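Local coordinates for protein GMP reductase (PDB 6JIG) that binds GMP and probably catalyses its irreversible NADPH-dependent deamination to IMP, which would help to balance adenine and guanine nucleotides, at residues T11-Q23 / A350-A363; P314-A326 / S424-C436. The protein carries 1 engineered substitution. One frame throughout, in Å; residues are numbered along the deposited sequence.

Interaction 1 of 2, residues T11-Q23 / A350-A363; sequences TGLTYDDVLIIPQ and ADGGLRTSGDISKA. With 5GP (guanosine-5'-monophosphate), chain B.
The ammonium of K362 reaches out of helix 357-365 to two backbone carbonyls of segment 11-23. NZ donates to V18 O at 2.8 Å, nearly along the C=O axis, and to Y15 O at 3.0 Å, where it stands above the carbonyl plane; V18 N takes Y15 O from the other face. The lysine chain is extended beyond CG and runs antiparallel to both the V18 and Y15 side chains.

Packing centres on the Y15 ring, which enters the corner between barrel strand 348-351 and the helix after it. CE2 meets L354 CD2 at 3.4 Å, OH lies 3.5 Å from A363 CB, and D359 O sits above one face, near the rim. Farther along, I20 CD1 touches S361 CB at 3.6 Å.

A water in the ring plane joins Y15 OH (2.8 Å) to G352 O, to which it donates. T356 and D359 form a capping box at the helix start, and D359 OD2 also accepts from R355 N. The G352-G353 loop that leads from strand 348-351 toward the helix belongs to the GMP site of the TIM barrel: G353 N donates to phosphate O1P at 3.0 Å.

K362 NZ thus has two neutral carbonyl oxygens as acceptors in this contact; the D16 carboxylate, whose OD1 lies 4.8 Å from NZ, probably adds some stabilisation of its charge.

Interaction 2 of 2, residues P314-A326 / S424-C436; sequences PGSIAITRLVAGA and SLVPEGVEGSVAC. Engineered in segment 314-326: A318 (natural residue Cys). With K (potassium ion), chain D; 5GP (guanosine-5'-monophosphate), chain B.
E428 O takes two donors: I319 N at 3.0 Å, tilted well above the carbonyl plane, and guanine N1, also at 3.0 Å. Two residues on, V430 N meets I317 O at 2.9 Å, this time in the carbonyl plane. The two backbone bonds flank a single beta bridge between A318 and G429, and G429 CA adds a CH...O contact to I317 O.

T320 OG1 works in both directions. It donates to E428 OE1 at 2.9 Å, meeting that oxygen head-on, and accepts from guanine N2 at a separation so short that its exact length is doubtful. The second carboxylate oxygen, OE2, is held by S453 of a neighbouring subunit.

The 314-326 segment follows barrel strand 307-310 and is the catalytic loop of the IMPDH/GMPR family. A318 replaces the natural Cys, predicted to form the thioimidate intermediate, and its CB lies 3.2 Å from C2 of the base. The loop wraps a potassium ion with G315 O and A318 O, both at 2.7 Å; G313 O and the carbonyls of E482, S483 and G484 of the same neighbouring subunit complete the shell. At the other end of the nucleotide, S316 N and OG donate to phosphate oxygens O1P and O2P.

Apolar side chains pack beside these bonds. I319 holds CG1 between its backbone N and carbonyl carbon (chi1 56°), which brings CD1 to 3.7 Å from V430 CG1. V323 crosses V426, CG1 to CG1, while its CG2 presses to 3.1 Å against P427 O, a buried carbonyl with no hydrogen-bond partner.

Interactions 1 and 2 have centres 21 Å apart yet meet at one GMP molecule. The ends nearest the ligand pack directly: P314 CG lies 3.8 Å from both D351 O and G352 O. Phosphate O1P is shared, taking G353 N from interaction 1 and S316 N from interaction 2. The ribose O2' and O3' donate to D351 OD2 and OD1, at distances (2.4 Å) too short to be taken literally, whereas the base is read by T320 and E428, next to the engineered A318. The two also meet between subunits: T356 and S357 of interaction 1 bond to L322 O and V323 O in segment 314-326 of another neighbouring subunit, not the one completing the potassium site.

Interaction 1 of 2, residues T11-Q23 / A350-A363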
loop_
_atom_site.group_PDB
_atom_site.type_symbol
_atom_site.label_atom_id
_atom_site.label_comp_id
_atom_site.label_asym_id
_atom_site.label_seq_id
_atom_site.Cartn_x
_atom_site.Cartn_y
_atom_site.Cartn_z
ATOM N N THR A 11 -26.221 17.709 -21.136
ATOM C CA THR A 11 -25.281 16.709 -20.652
ATOM C C THR A 11 -24.560 16.074 -21.833
ATOM O O THR A 11 -25.202 15.630 -22.786
ATOM C CB THR A 11 -26.004 15.643 -19.826
ATOM O OG1 THR A 11 -26.433 16.240 -18.602
ATOM C CG2 THR A 11 -25.065 14.484 -19.501
ATOM N N GLY A 12 -23.231 16.037 -21.774
ATOM C CA GLY A 12 -22.439 15.373 -22.797
ATOM C C GLY A 12 -21.995 14.004 -22.315
ATOM O O GLY A 12 -21.750 13.798 -21.132
ATOM N N LEU A 13 -21.892 13.062 -23.246
ATOM C CA LEU A 13 -21.539 11.687 -22.926
ATOM C C LEU A 13 -20.182 11.344 -23.511
ATOM O O LEU A 13 -19.819 11.826 -24.592
ATOM C CB LEU A 13 -22.576 10.711 -23.483
ATOM C CG LEU A 13 -24.012 11.000 -23.061
ATOM C CD1 LEU A 13 -24.935 10.031 -23.780
ATOM C CD2 LEU A 13 -24.151 10.882 -21.563
ATOM N N THR A 14 -19.445 10.491 -22.810
ATOM C CA THR A 14 -18.235 9.913 -23.378
ATOM C C THR A 14 -18.436 8.416 -23.604
ATOM O O THR A 14 -19.521 7.870 -23.357
ATOM C CB THR A 14 -17.017 10.192 -22.492
ATOM O OG1 THR A 14 -15.838 9.877 -23.240
ATOM C CG2 THR A 14 -17.067 9.335 -21.227
ATOM N N TYR A 15 -17.379 7.746 -24.084
ATOM C CA TYR A 15 -17.511 6.331 -24.445
ATOM C C TYR A 15 -17.947 5.496 -23.251
ATOM O O TYR A 15 -18.825 4.635 -23.379
ATOM C CB TYR A 15 -16.201 5.785 -25.002
ATOM C CG TYR A 15 -15.760 6.505 -26.257
ATOM C CD1 TYR A 15 -16.604 6.582 -27.357
ATOM C CD2 TYR A 15 -14.519 7.124 -26.332
ATOM C CE1 TYR A 15 -16.209 7.243 -28.516
ATOM C CE2 TYR A 15 -14.112 7.795 -27.503
ATOM C CZ TYR A 15 -14.971 7.844 -28.578
ATOM O OH TYR A 15 -14.609 8.484 -29.738
ATOM N N ASP A 16 -17.348 5.739 -22.079
ATOM C CA ASP A 16 -17.704 4.972 -20.887
ATOM C C ASP A 16 -19.125 5.228 -20.397
ATOM O O ASP A 16 -19.562 4.549 -19.454
ATOM C CB ASP A 16 -16.728 5.261 -19.748
ATOM C CG ASP A 16 -15.459 4.457 -19.855
ATOM O OD1 ASP A 16 -15.396 3.546 -20.711
ATOM O OD2 ASP A 16 -14.517 4.740 -19.088
ATOM N N ASP A 17 -19.855 6.177 -20.985
ATOM C CA ASP A 17 -21.240 6.405 -20.586
ATOM C C ASP A 17 -22.241 5.505 -21.305
ATOM O O ASP A 17 -23.411 5.482 -20.915
ATOM C CB ASP A 17 -21.652 7.863 -20.834
ATOM C CG ASP A 17 -21.034 8.841 -19.823
ATOM O OD1 ASP A 17 -21.172 8.611 -18.600
ATOM O OD2 ASP A 17 -20.411 9.840 -20.253
ATOM N N VAL A 18 -21.850 4.796 -22.366
ATOM C CA VAL A 18 -22.835 4.088 -23.176
ATOM C C VAL A 18 -22.361 2.677 -23.509
ATOM O O VAL A 18 -21.177 2.344 -23.418
ATOM C CB VAL A 18 -23.179 4.858 -24.482
ATOM C CG1 VAL A 18 -23.770 6.235 -24.151
ATOM C CG2 VAL A 18 -21.942 5.024 -25.361
ATOM N N LEU A 19 -23.327 1.837 -23.869
ATOM C CA LEU A 19 -23.067 0.557 -24.522
ATOM C C LEU A 19 -23.835 0.511 -25.825
ATOM O O LEU A 19 -24.853 1.185 -25.970
ATOM C CB LEU A 19 -23.507 -0.622 -23.651
ATOM C CG LEU A 19 -22.816 -0.733 -22.305
ATOM C CD1 LEU A 19 -23.590 -1.754 -21.475
ATOM C CD2 LEU A 19 -21.368 -1.168 -22.494
ATOM N N ILE A 20 -23.335 -0.288 -26.773
ATOM C CA ILE A 20 -24.055 -0.572 -28.012
ATOM C C ILE A 20 -25.141 -1.606 -27.728
ATOM O O ILE A 20 -24.865 -2.675 -27.185
ATOM C CB ILE A 20 -23.094 -1.073 -29.094
ATOM C CG1 ILE A 20 -22.101 0.036 -29.458
ATOM C CG2 ILE A 20 -23.872 -1.574 -30.331
ATOM C CD1 ILE A 20 -20.874 -0.504 -30.230
ATOM N N ILE A 21 -26.376 -1.274 -28.064
ATOM C CA ILE A 21 -27.488 -2.194 -27.817
ATOM C C ILE A 21 -27.431 -3.305 -28.857
ATOM O O ILE A 21 -27.385 -3.004 -30.063
ATOM C CB ILE A 21 -28.828 -1.458 -27.903
ATOM C CG1 ILE A 21 -28.951 -0.376 -26.826
ATOM C CG2 ILE A 21 -29.984 -2.456 -27.748
ATOM C CD1 ILE A 21 -30.107 0.585 -27.100
ATOM N N PRO A 22 -27.441 -4.575 -28.459
ATOM C CA PRO A 22 -27.430 -5.650 -29.460
ATOM C C PRO A 22 -28.661 -5.567 -30.355
ATOM O O PRO A 22 -29.760 -5.258 -29.901
ATOM C CB PRO A 22 -27.421 -6.928 -28.613
ATOM C CG PRO A 22 -26.858 -6.495 -27.275
ATOM C CD PRO A 22 -27.386 -5.095 -27.081
ATOM N N GLN A 23 -28.452 -5.836 -31.645
ATOM C CA GLN A 23 -29.479 -5.783 -32.674
ATOM C C GLN A 23 -29.551 -7.139 -33.360
ATOM O O GLN A 23 -28.694 -8.005 -33.168
ATOM C CB GLN A 23 -29.180 -4.706 -33.732
ATOM C CG GLN A 23 -28.907 -3.318 -33.184
ATOM C CD GLN A 23 -30.144 -2.706 -32.546
ATOM O OE1 GLN A 23 -31.217 -2.669 -33.154
ATOM N NE2 GLN A 23 -29.997 -2.211 -31.316
ATOM N N ALA A 350 -12.526 10.323 -35.271
ATOM C CA ALA A 350 -12.715 10.462 -33.817
ATOM C C ALA A 350 -11.360 10.346 -33.123
ATOM O O ALA A 350 -10.800 9.252 -33.033
ATOM C CB ALA A 350 -13.690 9.409 -33.299
ATOM N N ASP A 351 -10.837 11.469 -32.611
ATOM C CA ASP A 351 -9.444 11.566 -32.160
ATOM C C ASP A 351 -9.372 11.712 -30.641
ATOM O O ASP A 351 -9.672 12.784 -30.104
ATOM C CB ASP A 351 -8.757 12.756 -32.841
ATOM C CG ASP A 351 -7.322 12.958 -32.382
ATOM O OD1 ASP A 351 -6.708 11.994 -31.874
ATOM O OD2 ASP A 351 -6.801 14.079 -32.562
ATOM N N GLY A 352 -8.930 10.662 -29.963
ATOM C CA GLY A 352 -8.586 10.806 -28.560
ATOM C C GLY A 352 -9.565 10.092 -27.632
ATOM O O GLY A 352 -10.771 10.001 -27.897
ATOM N N GLY A 353 -9.037 9.608 -26.508
ATOM C CA GLY A 353 -9.890 9.061 -25.471
ATOM C C GLY A 353 -10.283 7.619 -25.671
ATOM O O GLY A 353 -11.066 7.089 -24.871
ATOM N N LEU A 354 -9.759 6.959 -26.699
ATOM C CA LEU A 354 -10.088 5.563 -26.960
ATOM C C LEU A 354 -9.128 4.676 -26.186
ATOM O O LEU A 354 -7.917 4.911 -26.196
ATOM C CB LEU A 354 -10.011 5.258 -28.455
ATOM C CG LEU A 354 -11.013 6.109 -29.238
ATOM C CD1 LEU A 354 -10.554 6.255 -30.675
ATOM C CD2 LEU A 354 -12.361 5.466 -29.208
ATOM N N ARG A 355 -9.678 3.683 -25.486
ATOM C CA ARG A 355 -8.895 2.812 -24.624
ATOM C C ARG A 355 -8.964 1.346 -25.002
ATOM O O ARG A 355 -8.033 0.602 -24.674
ATOM C CB ARG A 355 -9.350 2.962 -23.160
ATOM C CG ARG A 355 -9.057 4.343 -22.565
ATOM C CD ARG A 355 -9.930 4.599 -21.333
ATOM N N THR A 356 -10.033 0.909 -25.673
ATOM C CA THR A 356 -10.259 -0.492 -26.008
ATOM C C THR A 356 -10.862 -0.560 -27.397
ATOM O O THR A 356 -11.339 0.445 -27.931
ATOM C CB THR A 356 -11.226 -1.167 -25.026
ATOM O OG1 THR A 356 -12.507 -0.522 -25.132
ATOM C CG2 THR A 356 -10.729 -1.051 -23.582
ATOM N N SER A 357 -10.854 -1.764 -27.982
ATOM C CA SER A 357 -11.555 -1.953 -29.244
ATOM C C SER A 357 -13.040 -1.656 -29.090
ATOM O O SER A 357 -13.673 -1.171 -30.037
ATOM C CB SER A 357 -11.341 -3.376 -29.782
ATOM O OG SER A 357 -11.741 -4.374 -28.850
ATOM N N GLY A 358 -13.601 -1.901 -27.896
ATOM C CA GLY A 358 -14.998 -1.551 -27.663
ATOM C C GLY A 358 -15.279 -0.073 -27.872
ATOM O O GLY A 358 -16.325 0.302 -28.406
ATOM N N ASP A 359 -14.352 0.787 -27.455
ATOM C CA ASP A 359 -14.517 2.221 -27.692
ATOM C C ASP A 359 -14.498 2.551 -29.181
ATOM O O ASP A 359 -15.201 3.468 -29.638
ATOM C CB ASP A 359 -13.409 3.000 -26.987
ATOM C CG ASP A 359 -13.428 2.827 -25.487
ATOM O OD1 ASP A 359 -14.489 2.453 -24.947
ATOM O OD2 ASP A 359 -12.374 3.076 -24.854
ATOM N N ILE A 360 -13.695 1.828 -29.948
ATOM C CA ILE A 360 -13.676 2.025 -31.396
ATOM C C ILE A 360 -15.039 1.702 -31.999
ATOM O O ILE A 360 -15.555 2.453 -32.840
ATOM C CB ILE A 360 -12.552 1.180 -32.025
ATOM C CG1 ILE A 360 -11.192 1.664 -31.511
ATOM C CG2 ILE A 360 -12.632 1.250 -33.562
ATOM C CD1 ILE A 360 -10.001 0.836 -32.023
ATOM N N SER A 361 -15.649 0.581 -31.583
ATOM C CA SER A 361 -17.003 0.279 -32.048
ATOM C C SER A 361 -17.966 1.411 -31.715
ATOM O O SER A 361 -18.823 1.769 -32.531
ATOM C CB SER A 361 -17.519 -1.030 -31.440
ATOM O OG SER A 361 -16.627 -2.124 -31.641
ATOM N N LYS A 362 -17.864 1.972 -30.508
ATOM C CA LYS A 362 -18.769 3.057 -30.148
ATOM C C LYS A 362 -18.525 4.288 -31.010
ATOM O O LYS A 362 -19.475 4.956 -31.432
ATOM C CB LYS A 362 -18.608 3.410 -28.663
ATOM C CG LYS A 362 -18.934 2.242 -27.727
ATOM C CD LYS A 362 -18.652 2.601 -26.236
ATOM C CE LYS A 362 -18.648 1.347 -25.368
ATOM N NZ LYS A 362 -18.457 1.703 -23.909
ATOM N N ALA A 363 -17.257 4.624 -31.252
ATOM C CA ALA A 363 -16.953 5.805 -32.055
ATOM C C ALA A 363 -17.525 5.672 -33.467
ATOM O O ALA A 363 -18.159 6.600 -33.982
ATOM C CB ALA A 363 -15.441 6.025 -32.095
HETATM P P 5GP B . -5.064 9.093 -27.014
HETATM O O1P 5GP B . -6.091 9.145 -25.895
HETATM O O2P 5GP B . -3.635 8.991 -26.521
HETATM O O3P 5GP B . -5.406 8.132 -28.126
HETATM O "O5'" 5GP B . -5.254 10.527 -27.689
HETATM C "C5'" 5GP B . -4.331 11.069 -28.621
HETATM C "C4'" 5GP B . -4.784 12.436 -29.091
HETATM O "O4'" 5GP B . -4.600 13.400 -28.027
HETATM C "C3'" 5GP B . -4.004 13.046 -30.249
HETATM O "O3'" 5GP B . -4.364 12.506 -31.515
HETATM C "C2'" 5GP B . -4.284 14.551 -30.095
HETATM O "O2'" 5GP B . -5.524 14.927 -30.681
HETATM C "C1'" 5GP B . -4.453 14.694 -28.580
HETATM N N9 5GP B . -3.296 15.331 -27.942
HETATM C C8 5GP B . -2.008 14.962 -28.026
HETATM N N7 5GP B . -1.279 15.813 -27.257
HETATM C C5 5GP B . -2.141 16.689 -26.685
HETATM C C6 5GP B . -1.994 17.757 -25.811
HETATM O O6 5GP B . -0.857 18.052 -25.388
HETATM N N1 5GP B . -3.077 18.454 -25.433
HETATM C C2 5GP B . -4.302 18.141 -25.879
HETATM N N2 5GP B . -5.376 18.858 -25.476
HETATM N N3 5GP B . -4.485 17.096 -26.721
HETATM C C4 5GP B . -3.412 16.375 -27.124
HETATM O O HOH W 1 -12.047 9.456 -30.146
#

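Interaction 2 of 2, residues P314-A326 / S424-C436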
loop_
_atom_site.group_PDB
_atom_site.type_symbol
_atom_site.label_atom_id
_atom_site.label_comp_id
_atom_site.label_asym_id
_atom_site.label_seq_id
_atom_site.Cartn_x
_atom_site.Cartn_y
_atom_site.Cartn_z
ATOM N N PRO A 314 -10.010 15.013 -24.889
ATOM C CA PRO A 314 -10.155 13.647 -24.351
ATOM C C PRO A 314 -8.879 12.809 -24.386
ATOM O O PRO A 314 -8.891 11.677 -23.879
ATOM C CB PRO A 314 -11.225 13.037 -25.266
ATOM C CG PRO A 314 -10.902 13.623 -26.613
ATOM C CD PRO A 314 -10.388 15.052 -26.320
ATOM N N GLY A 315 -7.789 13.321 -24.964
ATOM C CA GLY A 315 -6.602 12.501 -25.150
ATOM C C GLY A 315 -6.002 12.029 -23.836
ATOM O O GLY A 315 -6.067 12.711 -22.810
ATOM N N SER A 316 -5.403 10.833 -23.882
ATOM C CA SER A 316 -4.794 10.224 -22.699
ATOM C C SER A 316 -3.833 11.175 -21.989
ATOM O O SER A 316 -3.825 11.254 -20.754
ATOM C CB SER A 316 -4.054 8.945 -23.098
ATOM O OG SER A 316 -2.967 9.238 -23.961
ATOM N N ILE A 317 -3.006 11.892 -22.750
ATOM C CA ILE A 317 -2.002 12.782 -22.174
ATOM C C ILE A 317 -2.447 14.249 -22.208
ATOM O O ILE A 317 -1.655 15.141 -21.901
ATOM C CB ILE A 317 -0.629 12.582 -22.851
ATOM C CG1 ILE A 317 -0.688 12.799 -24.366
ATOM C CG2 ILE A 317 -0.151 11.149 -22.666
ATOM C CD1 ILE A 317 -1.187 14.124 -24.803
ATOM N N ALA A 318 -3.704 14.512 -22.565
ATOM C CA ALA A 318 -4.222 15.863 -22.745
ATOM C C ALA A 318 -4.805 16.408 -21.445
ATOM O O ALA A 318 -5.518 15.698 -20.732
ATOM C CB ALA A 318 -5.312 15.868 -23.815
ATOM N N ILE A 319 -4.540 17.691 -21.166
ATOM C CA ILE A 319 -5.072 18.339 -19.966
ATOM C C ILE A 319 -5.586 19.738 -20.288
ATOM O O ILE A 319 -5.673 20.601 -19.401
ATOM C CB ILE A 319 -4.025 18.398 -18.836
ATOM C CG1 ILE A 319 -2.752 19.093 -19.313
ATOM C CG2 ILE A 319 -3.711 16.995 -18.306
ATOM C CD1 ILE A 319 -1.758 19.352 -18.204
ATOM N N THR A 320 -5.922 19.968 -21.560
ATOM C CA THR A 320 -6.681 21.149 -21.954
ATOM C C THR A 320 -7.880 21.394 -21.042
ATOM O O THR A 320 -8.193 22.538 -20.702
ATOM C CB THR A 320 -7.145 20.982 -23.402
ATOM O OG1 THR A 320 -6.002 20.995 -24.269
ATOM C CG2 THR A 320 -8.118 22.069 -23.813
ATOM N N ARG A 321 -8.598 20.332 -20.685
ATOM C CA ARG A 321 -9.760 20.498 -19.832
ATOM C C ARG A 321 -9.359 20.961 -18.433
ATOM O O ARG A 321 -10.152 21.625 -17.759
ATOM C CB ARG A 321 -10.562 19.184 -19.795
ATOM C CG ARG A 321 -11.068 18.772 -21.189
ATOM C CD ARG A 321 -11.835 17.448 -21.206
ATOM N NE ARG A 321 -12.246 17.058 -22.558
ATOM C CZ ARG A 321 -13.017 16.007 -22.826
ATOM N NH1 ARG A 321 -13.481 15.239 -21.831
ATOM N NH2 ARG A 321 -13.327 15.726 -24.082
ATOM N N LEU A 322 -8.134 20.654 -17.993
ATOM C CA LEU A 322 -7.683 21.106 -16.678
ATOM C C LEU A 322 -7.029 22.477 -16.718
ATOM O O LEU A 322 -7.099 23.208 -15.723
ATOM C CB LEU A 322 -6.695 20.108 -16.068
ATOM C CG LEU A 322 -7.202 18.661 -15.984
ATOM C CD1 LEU A 322 -6.177 17.769 -15.308
ATOM C CD2 LEU A 322 -8.535 18.593 -15.263
ATOM N N VAL A 323 -6.390 22.841 -17.828
ATOM C CA VAL A 323 -5.694 24.123 -17.915
ATOM C C VAL A 323 -6.626 25.229 -18.394
ATOM O O VAL A 323 -6.685 26.310 -17.801
ATOM C CB VAL A 323 -4.455 23.996 -18.825
ATOM C CG1 VAL A 323 -3.864 25.363 -19.091
ATOM C CG2 VAL A 323 -3.422 23.088 -18.178
ATOM N N ALA A 324 -7.364 24.983 -19.475
ATOM C CA ALA A 324 -8.307 25.966 -20.006
ATOM C C ALA A 324 -9.737 25.756 -19.524
ATOM O O ALA A 324 -10.524 26.709 -19.536
ATOM C CB ALA A 324 -8.295 25.929 -21.542
ATOM N N GLY A 325 -10.095 24.540 -19.126
ATOM C CA GLY A 325 -11.446 24.265 -18.674
ATOM C C GLY A 325 -12.424 23.934 -19.780
ATOM O O GLY A 325 -13.630 23.838 -19.508
ATOM N N ALA A 326 -11.939 23.743 -21.010
ATOM C CA ALA A 326 -12.758 23.613 -22.205
ATOM C C ALA A 326 -12.704 22.194 -22.755
ATOM O O ALA A 326 -11.700 21.491 -22.610
ATOM C CB ALA A 326 -12.289 24.578 -23.307
ATOM N N SER A 424 7.576 30.595 -22.461
ATOM C CA SER A 424 6.260 31.120 -22.111
ATOM C C SER A 424 5.169 30.073 -22.329
ATOM O O SER A 424 4.044 30.406 -22.710
ATOM C CB SER A 424 5.949 32.375 -22.929
ATOM N N LEU A 425 5.504 28.810 -22.075
ATOM C CA LEU A 425 4.603 27.693 -22.345
ATOM C C LEU A 425 3.727 27.428 -21.122
ATOM O O LEU A 425 4.230 27.062 -20.055
ATOM C CB LEU A 425 5.397 26.444 -22.724
ATOM N N VAL A 426 2.421 27.618 -21.281
ATOM C CA VAL A 426 1.436 27.126 -20.319
ATOM C C VAL A 426 1.013 25.748 -20.820
ATOM O O VAL A 426 0.181 25.653 -21.737
ATOM C CB VAL A 426 0.247 28.091 -20.179
ATOM C CG1 VAL A 426 -0.741 27.605 -19.113
ATOM C CG2 VAL A 426 0.747 29.499 -19.839
ATOM N N PRO A 427 1.573 24.666 -20.277
ATOM C CA PRO A 427 1.386 23.349 -20.897
ATOM C C PRO A 427 -0.061 22.881 -20.817
ATOM O O PRO A 427 -0.772 23.160 -19.848
ATOM C CB PRO A 427 2.315 22.439 -20.082
ATOM C CG PRO A 427 2.411 23.107 -18.746
ATOM C CD PRO A 427 2.354 24.588 -19.029
ATOM N N GLU A 428 -0.499 22.178 -21.866
ATOM C CA GLU A 428 -1.807 21.527 -21.897
ATOM C C GLU A 428 -1.683 20.041 -22.226
ATOM O O GLU A 428 -2.662 19.412 -22.654
ATOM C CB GLU A 428 -2.744 22.237 -22.884
ATOM C CG GLU A 428 -2.806 23.752 -22.682
ATOM C CD GLU A 428 -4.128 24.382 -23.130
ATOM O OE1 GLU A 428 -5.003 23.648 -23.635
ATOM O OE2 GLU A 428 -4.285 25.617 -22.975
ATOM N N GLY A 429 -0.490 19.473 -22.022
ATOM C CA GLY A 429 -0.295 18.039 -22.071
ATOM C C GLY A 429 0.757 17.625 -21.059
ATOM O O GLY A 429 1.506 18.455 -20.532
ATOM N N VAL A 430 0.802 16.324 -20.784
ATOM C CA VAL A 430 1.700 15.777 -19.775
ATOM C C VAL A 430 2.613 14.738 -20.421
ATOM O O VAL A 430 2.433 14.349 -21.575
ATOM C CB VAL A 430 0.940 15.161 -18.581
ATOM C CG1 VAL A 430 0.080 16.210 -17.896
ATOM C CG2 VAL A 430 0.100 13.969 -19.035
ATOM N N GLU A 431 3.603 14.294 -19.649
ATOM C CA GLU A 431 4.479 13.195 -20.027
ATOM C C GLU A 431 4.259 12.002 -19.102
ATOM O O GLU A 431 3.908 12.156 -17.927
ATOM C CB GLU A 431 5.950 13.623 -19.990
ATOM N N GLY A 432 4.468 10.807 -19.648
ATOM C CA GLY A 432 4.338 9.582 -18.883
ATOM C C GLY A 432 4.984 8.432 -19.624
ATOM O O GLY A 432 5.561 8.598 -20.702
ATOM N N SER A 433 4.883 7.248 -19.026
ATOM C CA SER A 433 5.413 6.030 -19.618
ATOM C C SER A 433 4.276 5.055 -19.893
ATOM O O SER A 433 3.245 5.068 -19.213
ATOM C CB SER A 433 6.460 5.365 -18.706
ATOM O OG SER A 433 5.924 5.078 -17.427
ATOM N N VAL A 434 4.468 4.219 -20.913
ATOM C CA VAL A 434 3.572 3.108 -21.205
ATOM C C VAL A 434 4.412 1.842 -21.302
ATOM O O VAL A 434 5.564 1.875 -21.746
ATOM C CB VAL A 434 2.761 3.329 -22.504
ATOM N N ALA A 435 3.835 0.724 -20.865
ATOM C CA ALA A 435 4.508 -0.561 -20.992
ATOM C C ALA A 435 4.746 -0.897 -22.459
ATOM O O ALA A 435 3.902 -0.624 -23.316
ATOM C CB ALA A 435 3.676 -1.663 -20.331
ATOM N N CYS A 436 5.910 -1.486 -22.746
ATOM C CA CYS A 436 6.239 -1.890 -24.111
ATOM C C CYS A 436 5.287 -2.971 -24.598
ATOM O O CYS A 436 5.107 -4.000 -23.937
ATOM C CB CYS A 436 7.677 -2.399 -24.174
ATOM S SG CYS A 436 8.878 -1.092 -24.143
HETATM K K K D . -7.628 14.047 -21.098
HETATM P P 5GP B . -5.064 9.093 -27.014
HETATM O O1P 5GP B . -6.091 9.145 -25.895
HETATM O O2P 5GP B . -3.635 8.991 -26.521
HETATM O O3P 5GP B . -5.406 8.132 -28.126
HETATM O "O5'" 5GP B . -5.254 10.527 -27.689
HETATM C "C5'" 5GP B . -4.331 11.069 -28.621
HETATM C "C4'" 5GP B . -4.784 12.436 -29.091
HETATM O "O4'" 5GP B . -4.600 13.400 -28.027
HETATM C "C3'" 5GP B . -4.004 13.046 -30.249
HETATM O "O3'" 5GP B . -4.364 12.506 -31.515
HETATM C "C2'" 5GP B . -4.284 14.551 -30.095
HETATM O "O2'" 5GP B . -5.524 14.927 -30.681
HETATM C "C1'" 5GP B . -4.453 14.694 -28.580
HETATM N N9 5GP B . -3.296 15.331 -27.942
HETATM C C8 5GP B . -2.008 14.962 -28.026
HETATM N N7 5GP B . -1.279 15.813 -27.257
HETATM C C5 5GP B . -2.141 16.689 -26.685
HETATM C C6 5GP B . -1.994 17.757 -25.811
HETATM O O6 5GP B . -0.857 18.052 -25.388
HETATM N N1 5GP B . -3.077 18.454 -25.433
HETATM C C2 5GP B . -4.302 18.141 -25.879
HETATM N N2 5GP B . -5.376 18.858 -25.476
HETATM N N3 5GP B . -4.485 17.096 -26.721
HETATM C C4 5GP B . -3.412 16.375 -27.124
#